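Local coordinates for protein LbaCas13a H328A (C2c2) (PDB 5WLH) that binds pre-crRNA as a CRISPR-Cas13a effector and, by its family, probably cleaves RNA under guide control, at residues Ser1362-Leu1367 with Val1373-Met1378. Numbering follows the deposited sequence.
Sequences SIIRLL and VNMDEM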
ATOM      1  N   SER A1362     -18.507  12.621  12.333  1.00 25.48           N
ATOM      2  CA  SER A1362     -18.529  12.749  10.879  1.00 25.18           C
ATOM      3  C   SER A1362     -17.780  11.605  10.211  1.00 26.09           C
ATOM      4  O   SER A1362     -18.143  11.192   9.101  1.00 27.33           O
ATOM      5  CB  SER A1362     -17.946  14.094  10.461  1.00 28.97           C
ATOM      6  OG  SER A1362     -18.925  15.114  10.598  1.00 35.12           O
ATOM      7  N   ILE A1363     -16.734  11.092  10.859  1.00 26.44           N
ATOM      8  CA  ILE A1363     -16.047   9.910  10.344  1.00 28.28           C
ATOM      9  C   ILE A1363     -16.984   8.713  10.344  1.00 27.38           C
ATOM     10  O   ILE A1363     -17.039   7.955   9.376  1.00 23.88           O
ATOM     11  CB  ILE A1363     -14.779   9.629  11.164  1.00 27.82           C
ATOM     12  CG1 ILE A1363     -13.790  10.805  11.060  1.00 25.76           C
ATOM     13  CG2 ILE A1363     -14.147   8.321  10.724  1.00 28.42           C
ATOM     14  CD1 ILE A1363     -13.400  11.160   9.606  1.00 26.59           C
ATOM     15  N   ILE A1364     -17.741   8.516  11.431  1.00 24.25           N
ATOM     16  CA  ILE A1364     -18.700   7.416  11.450  1.00 22.41           C
ATOM     17  C   ILE A1364     -19.761   7.602  10.370  1.00 20.32           C
ATOM     18  O   ILE A1364     -20.130   6.651   9.674  1.00 22.19           O
ATOM     19  CB  ILE A1364     -19.321   7.280  12.855  1.00 24.53           C
ATOM     20  CG1 ILE A1364     -18.303   6.654  13.805  1.00 22.15           C
ATOM     21  CG2 ILE A1364     -20.596   6.460  12.796  1.00 26.76           C
ATOM     22  CD1 ILE A1364     -18.660   6.864  15.311  1.00 23.17           C
ATOM     23  N   ARG A1365     -20.258   8.827  10.195  1.00 19.70           N
ATOM     24  CA  ARG A1365     -21.248   9.055   9.149  1.00 23.78           C
ATOM     25  C   ARG A1365     -20.648   8.799   7.772  1.00 25.15           C
ATOM     26  O   ARG A1365     -21.304   8.248   6.882  1.00 25.32           O
ATOM     27  CB  ARG A1365     -21.770  10.480   9.232  1.00 26.82           C
ATOM     28  CG  ARG A1365     -22.530  10.784  10.524  1.00 28.59           C
ATOM     29  CD  ARG A1365     -23.614  11.778  10.185  1.00 38.42           C
ATOM     30  NE  ARG A1365     -23.290  13.115  10.637  1.00 44.40           N
ATOM     31  CZ  ARG A1365     -23.918  14.215  10.235  1.00 44.24           C
ATOM     32  NH1 ARG A1365     -24.905  14.159   9.343  1.00 41.33           N
ATOM     33  NH2 ARG A1365     -23.547  15.383  10.732  1.00 43.96           N
ATOM     34  N   LEU A1366     -19.407   9.224   7.583  1.00 27.23           N
ATOM     35  CA  LEU A1366     -18.704   8.947   6.339  1.00 25.58           C
ATOM     36  C   LEU A1366     -18.656   7.452   6.062  1.00 21.29           C
ATOM     37  O   LEU A1366     -18.875   7.008   4.926  1.00 24.52           O
ATOM     38  CB  LEU A1366     -17.300   9.543   6.440  1.00 28.79           C
ATOM     39  CG  LEU A1366     -16.210   9.252   5.423  1.00 39.20           C
ATOM     40  CD1 LEU A1366     -15.264  10.449   5.399  1.00 41.37           C
ATOM     41  CD2 LEU A1366     -15.475   7.995   5.820  1.00 36.94           C
ATOM     42  N   LEU A1367     -18.347   6.655   7.083  1.00 21.16           N
ATOM     43  CA  LEU A1367     -18.193   5.219   6.870  1.00 23.15           C
ATOM     44  C   LEU A1367     -19.525   4.528   6.653  1.00 25.86           C
ATOM     45  O   LEU A1367     -19.609   3.563   5.879  1.00 21.71           O
ATOM     46  CB  LEU A1367     -17.480   4.589   8.058  1.00 20.28           C
ATOM     47  CG  LEU A1367     -16.008   4.988   8.175  1.00 23.93           C
ATOM     48  CD1 LEU A1367     -15.497   4.567   9.542  1.00 26.25           C
ATOM     49  CD2 LEU A1367     -15.229   4.302   7.064  1.00 23.18           C
ATOM     50  N   VAL A1373     -26.174   4.940  12.864  1.00 36.87           N
ATOM     51  CA  VAL A1373     -25.772   4.150  14.014  1.00 31.83           C
ATOM     52  C   VAL A1373     -25.820   5.036  15.247  1.00 33.92           C
ATOM     53  O   VAL A1373     -25.807   6.267  15.167  1.00 34.14           O
ATOM     54  CB  VAL A1373     -24.365   3.517  13.864  1.00 37.25           C
ATOM     55  CG1 VAL A1373     -24.208   2.885  12.500  1.00 38.37           C
ATOM     56  CG2 VAL A1373     -23.276   4.552  14.105  1.00 40.50           C
ATOM     57  N   ASN A1374     -25.886   4.382  16.401  1.00 36.07           N
ATOM     58  CA  ASN A1374     -25.887   5.083  17.681  1.00 32.83           C
ATOM     59  C   ASN A1374     -24.460   5.542  17.951  1.00 29.03           C
ATOM     60  O   ASN A1374     -23.637   4.787  18.472  1.00 28.85           O
ATOM     61  CB  ASN A1374     -26.411   4.174  18.787  1.00 32.14           C
ATOM     62  CG  ASN A1374     -26.547   4.887  20.122  1.00 39.91           C
ATOM     63  OD1 ASN A1374     -25.810   5.829  20.418  1.00 39.85           O
ATOM     64  ND2 ASN A1374     -27.494   4.436  20.939  1.00 39.63           N
ATOM     65  N   MET A1375     -24.164   6.793  17.616  1.00 30.55           N
ATOM     66  CA  MET A1375     -22.786   7.255  17.709  1.00 33.25           C
ATOM     67  C   MET A1375     -22.364   7.529  19.138  1.00 31.70           C
ATOM     68  O   MET A1375     -21.178   7.395  19.458  1.00 33.58           O
ATOM     69  CB  MET A1375     -22.598   8.482  16.829  1.00 35.11           C
ATOM     70  CG  MET A1375     -22.877   8.129  15.390  1.00 36.32           C
ATOM     71  SD  MET A1375     -22.437   9.395  14.220  1.00 36.80           S
ATOM     72  CE  MET A1375     -23.696  10.629  14.515  1.00 43.31           C
ATOM     73  N   ASP A1376     -23.312   7.879  20.016  1.00 31.96           N
ATOM     74  CA  ASP A1376     -22.984   8.000  21.434  1.00 35.25           C
ATOM     75  C   ASP A1376     -22.437   6.692  21.988  1.00 31.27           C
ATOM     76  O   ASP A1376     -21.464   6.688  22.751  1.00 32.93           O
ATOM     77  CB  ASP A1376     -24.220   8.434  22.225  1.00 41.35           C
ATOM     78  CG  ASP A1376     -24.717   9.803  21.821  1.00 47.52           C
ATOM     79  OD1 ASP A1376     -23.883  10.648  21.413  1.00 47.57           O
ATOM     80  OD2 ASP A1376     -25.943  10.037  21.926  1.00 49.25           O
ATOM     81  N   GLU A1377     -23.054   5.565  21.632  1.00 29.20           N
ATOM     82  CA  GLU A1377     -22.538   4.296  22.121  1.00 29.30           C
ATOM     83  C   GLU A1377     -21.241   3.911  21.408  1.00 24.34           C
ATOM     84  O   GLU A1377     -20.332   3.349  22.026  1.00 28.55           O
ATOM     85  CB  GLU A1377     -23.592   3.202  21.957  1.00 41.93           C
ATOM     86  CG  GLU A1377     -24.179   2.730  23.291  1.00 59.39           C
ATOM     87  CD  GLU A1377     -25.318   1.741  23.127  1.00 67.99           C
ATOM     88  OE1 GLU A1377     -26.096   1.581  24.091  1.00 71.75           O
ATOM     89  OE2 GLU A1377     -25.442   1.126  22.044  1.00 68.59           O
ATOM     90  N   MET A1378     -21.137   4.219  20.115  1.00 27.67           N
ATOM     91  CA  MET A1378     -19.978   3.759  19.349  1.00 25.18           C
ATOM     92  C   MET A1378     -18.715   4.538  19.702  1.00 27.06           C
ATOM     93  O   MET A1378     -17.612   3.975  19.720  1.00 28.15           O
ATOM     94  CB  MET A1378     -20.275   3.872  17.855  1.00 25.76           C
ATOM     95  CG  MET A1378     -19.122   3.374  16.983  1.00 27.04           C
ATOM     96  SD  MET A1378     -19.640   3.215  15.260  1.00 26.61           S
ATOM     97  CE  MET A1378     -20.688   1.767  15.338  1.00 27.34           C
TER
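I1364 reaches out from its helix between three side chains of 1373-1378 and carries most of this wholly apolar contact. Its CG2 methyl meets V1373 CG2 at 3.5 Å and also lies 3.7 Å from M1375 SD. The other branch serves a different partner: I1364 CD1 rests against the CG-SD part of M1378, 3.8 Å from M1378 SD, the two side chains pointing in opposite senses. A chi1 of -75° sets CG1 anti to the carbonyl carbon and leaves CG2 anti to the backbone N, which turns the short branch to V1373 and M1375 and the long one to M1378. M1375, extended at chi2, carries its SD past I1364 to 3.9 Å from R1365 CG, where the two chains cross at nearly a right angle; the bend at chi3 turns only the CE methyl. Cut back to alanine, this position would probably leave the two methionine sulfurs without the branches they rest on and open a gap beside V1373.

Helix 1357-1368 follows the four-stranded antiparallel sheet that ends in strand 1349-1353; the loop after it brings the chain back alongside, and the one-turn helix 1375-1378 starts there at an oblique angle. N1374 is its N-cap: OD1 accepts from E1377 N at 3.0 Å, with the donor above the carbonyl plane. This cap, with the M1378 N to N1374 O backbone bond, holds the turn from which M1375 and M1378 both project toward I1364. Farther out, a salt bridge from R1365 NH2 to D1058 anchors the arginine's polar end.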